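Local coordinates for protein MGS-MChE2 (Uncultured bacterium, PDB 5JD6) that probably hydrolyses ester bonds, as an esterase of the alpha/beta hydrolase fold recovered from a lagoon-sediment metagenome, at residues D40-K45 / E240-L245; D222-D227 / H246-E251. All blocks are in the same frame, centred on the assembly; numbering follows the deposited sequence.

Interaction 1 of 2, residues D40-K45 / E240-L245; sequences DYFPEK and EFNQLL
N242 meets two aromatic rings, lying over a face of Y41 and at the edge of F42. Its amide lies nearly flat against Y41, the two planes 8° apart, and N242 CB sits over the ring face, 3.8 Å from the Y41 centroid, a CH-pi contact. The Y41 ring is swung into this position by a chi1 of -176°, with CG anti to the backbone N. N242 ND2 comes within 3.4 Å of Y41 CB and hydrogen-bonds to G37 O, a turn earlier in helix 36-41, which fixes the flip of the amide. That leaves N242 OD1 at the edge of the F42 ring, 3.2 Å from F42 CE2, with amide and ring planes 79° apart. Deeper in, F42 CZ packs against L245, reaching CD2 at 3.5 Å, the two side chains crossing at about a right angle.

This inner part is buried and close-packed. Toward solvent the contact thins out: Y41 is partly exposed, its opposite face lies against K45 CG, and its hydroxyl probably bonds to H246. What results is packing of helix 36-41 and the chain around its end against the C-terminal helix 238-252, on one side of the central sheet of the alpha/beta hydrolase fold.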
loop_
_atom_site.group_PDB
_atom_site.type_symbol
_atom_site.label_atom_id
_atom_site.label_comp_id
_atom_site.label_asym_id
_atom_site.label_seq_id
_atom_site.Cartn_x
_atom_site.Cartn_y
_atom_site.Cartn_z
ATOM N N ASP A 40 -13.920 7.079 -3.994
ATOM C CA ASP A 40 -15.276 7.624 -4.013
ATOM C C ASP A 40 -15.789 7.949 -2.614
ATOM O O ASP A 40 -16.599 8.859 -2.437
ATOM C CB ASP A 40 -16.235 6.651 -4.702
ATOM C CG ASP A 40 -16.162 6.732 -6.213
ATOM O OD1 ASP A 40 -15.718 7.779 -6.731
ATOM O OD2 ASP A 40 -16.552 5.753 -6.883
ATOM N N TYR A 41 -15.304 7.212 -1.622
ATOM C CA TYR A 41 -15.825 7.314 -0.264
ATOM C C TYR A 41 -15.158 8.418 0.559
ATOM O O TYR A 41 -15.809 9.374 0.974
ATOM C CB TYR A 41 -15.665 5.967 0.447
ATOM C CG TYR A 41 -16.246 5.918 1.841
ATOM C CD1 TYR A 41 -17.603 5.701 2.042
ATOM C CD2 TYR A 41 -15.434 6.071 2.957
ATOM C CE1 TYR A 41 -18.137 5.649 3.317
ATOM C CE2 TYR A 41 -15.958 6.019 4.236
ATOM C CZ TYR A 41 -17.310 5.807 4.409
ATOM O OH TYR A 41 -17.832 5.757 5.681
ATOM N N PHE A 42 -13.856 8.281 0.781
ATOM C CA PHE A 42 -13.136 9.126 1.735
ATOM C C PHE A 42 -12.944 10.612 1.381
ATOM O O PHE A 42 -12.881 11.442 2.289
ATOM C CB PHE A 42 -11.770 8.498 2.017
ATOM C CG PHE A 42 -11.852 7.248 2.843
ATOM C CD1 PHE A 42 -11.787 7.311 4.225
ATOM C CD2 PHE A 42 -12.029 6.012 2.239
ATOM C CE1 PHE A 42 -11.876 6.162 4.990
ATOM C CE2 PHE A 42 -12.119 4.861 3.000
ATOM C CZ PHE A 42 -12.044 4.937 4.376
ATOM N N PRO A 43 -12.839 10.967 0.086
ATOM C CA PRO A 43 -12.729 12.413 -0.152
ATOM C C PRO A 43 -13.988 13.191 0.227
ATOM O O PRO A 43 -13.909 14.395 0.471
ATOM C CB PRO A 43 -12.473 12.504 -1.660
ATOM C CG PRO A 43 -12.955 11.229 -2.205
ATOM C CD PRO A 43 -12.645 10.209 -1.160
ATOM N N GLU A 44 -15.126 12.510 0.277
ATOM C CA GLU A 44 -16.374 13.147 0.676
ATOM C C GLU A 44 -16.571 13.042 2.185
ATOM O O GLU A 44 -17.586 13.480 2.724
ATOM C CB GLU A 44 -17.558 12.521 -0.062
ATOM C CG GLU A 44 -17.398 12.490 -1.576
ATOM C CD GLU A 44 -17.425 13.873 -2.204
ATOM O OE1 GLU A 44 -17.881 14.828 -1.539
ATOM O OE2 GLU A 44 -16.986 14.004 -3.366
ATOM N N LYS A 45 -15.586 12.458 2.861
ATOM C CA LYS A 45 -15.628 12.322 4.312
ATOM C C LYS A 45 -14.559 13.186 4.973
ATOM O O LYS A 45 -14.285 13.047 6.166
ATOM C CB LYS A 45 -15.454 10.858 4.716
ATOM C CG LYS A 45 -16.639 9.975 4.356
ATOM C CD LYS A 45 -17.854 10.319 5.203
ATOM C CE LYS A 45 -19.054 9.464 4.833
ATOM N NZ LYS A 45 -19.567 9.788 3.473
ATOM N N GLU A 240 -17.476 -2.779 2.789
ATOM C CA GLU A 240 -17.123 -3.067 4.171
ATOM C C GLU A 240 -15.735 -2.545 4.505
ATOM O O GLU A 240 -15.460 -2.183 5.649
ATOM C CB GLU A 240 -17.198 -4.570 4.435
ATOM C CG GLU A 240 -18.512 -5.203 4.008
ATOM C CD GLU A 240 -18.573 -6.685 4.314
ATOM O OE1 GLU A 240 -19.084 -7.449 3.467
ATOM O OE2 GLU A 240 -18.111 -7.088 5.402
ATOM N N PHE A 241 -14.863 -2.510 3.503
ATOM C CA PHE A 241 -13.517 -1.990 3.688
ATOM C C PHE A 241 -13.574 -0.524 4.100
ATOM O O PHE A 241 -12.936 -0.119 5.073
ATOM C CB PHE A 241 -12.687 -2.149 2.412
ATOM C CG PHE A 241 -11.241 -1.785 2.586
ATOM C CD1 PHE A 241 -10.316 -2.741 2.969
ATOM C CD2 PHE A 241 -10.807 -0.485 2.374
ATOM C CE1 PHE A 241 -8.984 -2.411 3.134
ATOM C CE2 PHE A 241 -9.476 -0.147 2.537
ATOM C CZ PHE A 241 -8.564 -1.112 2.917
ATOM N N ASN A 242 -14.346 0.262 3.357
ATOM C CA ASN A 242 -14.514 1.676 3.661
ATOM C C ASN A 242 -15.071 1.884 5.061
ATOM O O ASN A 242 -14.581 2.725 5.811
ATOM C CB ASN A 242 -15.426 2.346 2.632
ATOM C CG ASN A 242 -14.760 2.511 1.281
ATOM O OD1 ASN A 242 -13.537 2.604 1.186
ATOM N ND2 ASN A 242 -15.565 2.550 0.227
ATOM N N GLN A 243 -16.086 1.100 5.413
ATOM C CA GLN A 243 -16.745 1.233 6.707
ATOM C C GLN A 243 -15.821 0.831 7.854
ATOM O O GLN A 243 -15.775 1.502 8.886
ATOM C CB GLN A 243 -18.025 0.395 6.744
ATOM C CG GLN A 243 -18.989 0.795 7.849
ATOM C CD GLN A 243 -20.150 -0.168 7.987
ATOM O OE1 GLN A 243 -20.027 -1.355 7.683
ATOM N NE2 GLN A 243 -21.289 0.339 8.443
ATOM N N LEU A 244 -15.088 -0.264 7.670
ATOM C CA LEU A 244 -14.129 -0.723 8.672
ATOM C C LEU A 244 -13.016 0.298 8.873
ATOM O O LEU A 244 -12.659 0.628 10.004
ATOM C CB LEU A 244 -13.529 -2.073 8.273
ATOM C CG LEU A 244 -14.408 -3.314 8.442
ATOM C CD1 LEU A 244 -13.683 -4.551 7.937
ATOM C CD2 LEU A 244 -14.818 -3.486 9.893
ATOM N N LEU A 245 -12.475 0.796 7.766
ATOM C CA LEU A 245 -11.387 1.766 7.809
ATOM C C LEU A 245 -11.852 3.101 8.381
ATOM O O LEU A 245 -11.138 3.730 9.166
ATOM C CB LEU A 245 -10.796 1.970 6.412
ATOM C CG LEU A 245 -9.654 2.984 6.310
ATOM C CD1 LEU A 245 -8.555 2.638 7.302
ATOM C CD2 LEU A 245 -9.102 3.039 4.892
#

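Interaction 2 of 2, residues D222-D227 / H246-E251; sequences DLYWID and HEWFKE
The indole of W248 presents its edge to strand 222-226, and two side chains of that strand, D222 and Y224, meet it there. W248 NE1 gives its hydrogen to D222 OD2 at 2.9 Å, nearly straight at 171°. The oxygen lies in the plane of the indole, but the carboxylate is turned 64° against that plane, and the N-H meets OD2 from above the carboxylate plane. W248 reaches out because its CG stands anti to the backbone N, carrying the ring from the helix toward the strand.

Y224, two residues on and on the same face of the strand, crosses the indole at about a right angle. Y224 OH is 3.4 Å from W248 CD1 and Y224 CE2 3.7 Å from the same atom; the ring planes stand 71° apart, an oblique pairing. CD1 thus abuts the tyrosine while the neighbouring NE1 holds the aspartate.

Farther out, a water donates to E251 OE1 at 3.0 Å and more weakly to D222 OD2, joining two carboxylates that would probably repel each other if they met directly. Around this, W248 also rests on C196 of the adjacent strand and meets the ring of F254. Strand 221-226 is an outermost strand of the sheet, and residues 246-251 of helix 238-252 run roughly antiparallel to residues 222-226: the closing strand-helix unit of an alpha/beta hydrolase fold.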
loop_
_atom_site.group_PDB
_atom_site.type_symbol
_atom_site.label_atom_id
_atom_site.label_comp_id
_atom_site.label_asym_id
_atom_site.label_seq_id
_atom_site.Cartn_x
_atom_site.Cartn_y
_atom_site.Cartn_z
ATOM N N ASP A 222 -4.443 -2.919 15.011
ATOM C CA ASP A 222 -5.775 -3.501 15.126
ATOM C C ASP A 222 -6.089 -4.352 13.900
ATOM O O ASP A 222 -5.768 -3.973 12.774
ATOM C CB ASP A 222 -6.830 -2.407 15.300
ATOM C CG ASP A 222 -6.582 -1.547 16.523
ATOM O OD1 ASP A 222 -6.869 -2.014 17.645
ATOM O OD2 ASP A 222 -6.105 -0.404 16.362
ATOM N N LEU A 223 -6.715 -5.502 14.126
ATOM C CA LEU A 223 -6.975 -6.453 13.052
ATOM C C LEU A 223 -8.469 -6.654 12.810
ATOM O O LEU A 223 -9.222 -6.971 13.731
ATOM C CB LEU A 223 -6.305 -7.792 13.369
ATOM C CG LEU A 223 -6.438 -8.931 12.355
ATOM C CD1 LEU A 223 -6.066 -8.466 10.957
ATOM C CD2 LEU A 223 -5.563 -10.100 12.774
ATOM N N TYR A 224 -8.889 -6.464 11.561
ATOM C CA TYR A 224 -10.280 -6.663 11.171
ATOM C C TYR A 224 -10.364 -7.550 9.932
ATOM O O TYR A 224 -9.578 -7.398 8.999
ATOM C CB TYR A 224 -10.967 -5.322 10.906
ATOM C CG TYR A 224 -10.783 -4.310 12.013
ATOM C CD1 TYR A 224 -11.556 -4.364 13.165
ATOM C CD2 TYR A 224 -9.838 -3.298 11.905
ATOM C CE1 TYR A 224 -11.392 -3.441 14.181
ATOM C CE2 TYR A 224 -9.667 -2.370 12.916
ATOM C CZ TYR A 224 -10.447 -2.447 14.050
ATOM O OH TYR A 224 -10.281 -1.526 15.060
ATOM N N TRP A 225 -11.319 -8.472 9.924
ATOM C CA TRP A 225 -11.468 -9.399 8.806
ATOM C C TRP A 225 -12.682 -9.095 7.933
ATOM O O TRP A 225 -13.664 -8.510 8.387
ATOM C CB TRP A 225 -11.562 -10.841 9.313
ATOM C CG TRP A 225 -10.234 -11.491 9.562
ATOM C CD1 TRP A 225 -9.348 -11.936 8.621
ATOM C CD2 TRP A 225 -9.650 -11.789 10.834
ATOM N NE1 TRP A 225 -8.244 -12.483 9.231
ATOM C CE2 TRP A 225 -8.405 -12.405 10.589
ATOM C CE3 TRP A 225 -10.056 -11.588 12.157
ATOM C CZ2 TRP A 225 -7.564 -12.822 11.618
ATOM C CZ3 TRP A 225 -9.220 -12.004 13.177
ATOM C CH2 TRP A 225 -7.990 -12.615 12.903
ATOM N N ILE A 226 -12.596 -9.502 6.671
ATOM C CA ILE A 226 -13.736 -9.474 5.764
ATOM C C ILE A 226 -13.974 -10.883 5.226
ATOM O O ILE A 226 -13.096 -11.472 4.594
ATOM C CB ILE A 226 -13.522 -8.495 4.595
ATOM C CG1 ILE A 226 -13.277 -7.079 5.121
ATOM C CG2 ILE A 226 -14.722 -8.510 3.660
ATOM C CD1 ILE A 226 -12.997 -6.062 4.034
ATOM N N ASP A 227 -15.161 -11.423 5.485
ATOM C CA ASP A 227 -15.471 -12.801 5.121
ATOM C C ASP A 227 -15.805 -12.929 3.636
ATOM O O ASP A 227 -16.344 -11.998 3.034
ATOM C CB ASP A 227 -16.627 -13.329 5.977
ATOM C CG ASP A 227 -17.039 -14.737 5.601
ATOM O OD1 ASP A 227 -16.147 -15.599 5.451
ATOM O OD2 ASP A 227 -18.256 -14.989 5.476
ATOM N N HIS A 246 -13.047 3.529 7.988
ATOM C CA HIS A 246 -13.588 4.805 8.445
ATOM C C HIS A 246 -13.789 4.806 9.955
ATOM O O HIS A 246 -13.462 5.782 10.631
ATOM C CB HIS A 246 -14.911 5.113 7.743
ATOM C CG HIS A 246 -15.348 6.539 7.876
ATOM N ND1 HIS A 246 -16.622 6.957 7.561
ATOM C CD2 HIS A 246 -14.678 7.642 8.283
ATOM C CE1 HIS A 246 -16.719 8.259 7.770
ATOM N NE2 HIS A 246 -15.553 8.698 8.210
ATOM N N GLU A 247 -14.326 3.707 10.479
ATOM C CA GLU A 247 -14.583 3.594 11.910
ATOM C C GLU A 247 -13.289 3.569 12.709
ATOM O O GLU A 247 -13.233 4.071 13.831
ATOM C CB GLU A 247 -15.411 2.344 12.212
ATOM C CG GLU A 247 -16.912 2.587 12.201
ATOM C CD GLU A 247 -17.340 3.650 13.198
ATOM O OE1 GLU A 247 -16.703 3.764 14.268
ATOM O OE2 GLU A 247 -18.316 4.376 12.912
ATOM N N TRP A 248 -12.249 2.983 12.128
ATOM C CA TRP A 248 -10.944 2.956 12.770
ATOM C C TRP A 248 -10.380 4.371 12.850
ATOM O O TRP A 248 -9.753 4.743 13.843
ATOM C CB TRP A 248 -9.987 2.034 12.014
ATOM C CG TRP A 248 -8.674 1.840 12.706
ATOM C CD1 TRP A 248 -8.421 1.026 13.772
ATOM C CD2 TRP A 248 -7.429 2.472 12.380
ATOM N NE1 TRP A 248 -7.096 1.112 14.129
ATOM C CE2 TRP A 248 -6.467 1.992 13.290
ATOM C CE3 TRP A 248 -7.037 3.393 11.404
ATOM C CZ2 TRP A 248 -5.136 2.404 13.253
ATOM C CZ3 TRP A 248 -5.716 3.802 11.371
ATOM C CH2 TRP A 248 -4.782 3.308 12.291
ATOM N N PHE A 249 -10.614 5.156 11.802
ATOM C CA PHE A 249 -10.198 6.556 11.775
ATOM C C PHE A 249 -10.905 7.361 12.863
ATOM O O PHE A 249 -10.293 8.199 13.524
ATOM C CB PHE A 249 -10.478 7.180 10.403
ATOM C CG PHE A 249 -9.491 6.786 9.337
ATOM C CD1 PHE A 249 -8.260 6.243 9.673
ATOM C CD2 PHE A 249 -9.792 6.970 7.997
ATOM C CE1 PHE A 249 -7.350 5.885 8.692
ATOM C CE2 PHE A 249 -8.888 6.614 7.009
ATOM C CZ PHE A 249 -7.665 6.071 7.358
ATOM N N LYS A 250 -12.196 7.097 13.039
ATOM C CA LYS A 250 -13.009 7.817 14.015
ATOM C C LYS A 250 -12.536 7.577 15.444
ATOM O O LYS A 250 -12.517 8.495 16.263
ATOM C CB LYS A 250 -14.477 7.409 13.883
ATOM C CG LYS A 250 -15.115 7.798 12.560
ATOM C CD LYS A 250 -16.437 7.076 12.358
ATOM C CE LYS A 250 -17.065 7.439 11.025
ATOM N NZ LYS A 250 -18.212 6.554 10.683
ATOM N N GLU A 251 -12.155 6.337 15.735
ATOM C CA GLU A 251 -11.710 5.963 17.073
ATOM C C GLU A 251 -10.419 6.659 17.480
ATOM O O GLU A 251 -10.176 6.886 18.663
ATOM C CB GLU A 251 -11.507 4.452 17.163
ATOM C CG GLU A 251 -12.763 3.636 16.984
ATOM C CD GLU A 251 -12.487 2.151 17.042
ATOM O OE1 GLU A 251 -11.397 1.763 17.511
ATOM O OE2 GLU A 251 -13.357 1.372 16.611
HETATM O O HOH W 1 -8.530 1.023 17.635
#

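Both contacts use helix 238-252, at successive stretches and with different partners. Interaction 1 is the more buried, joining the helix to helix 36-41 through ring faces and edges, an amide and aliphatic carbon, without a hydrogen bond between its own segments. Interaction 2 lies at the sheet margin, is partly open to solvent, and relies on an indole-carboxylate bond and a water. Along the chain their segments alternate, and they touch physically: Y41 of interaction 1 meets H246 of interaction 2, and F42 CE1 packs on F249 CE2 at 3.6 Å. L244 also reaches I226, so one helix ties an early helix to the last strand of the sheet.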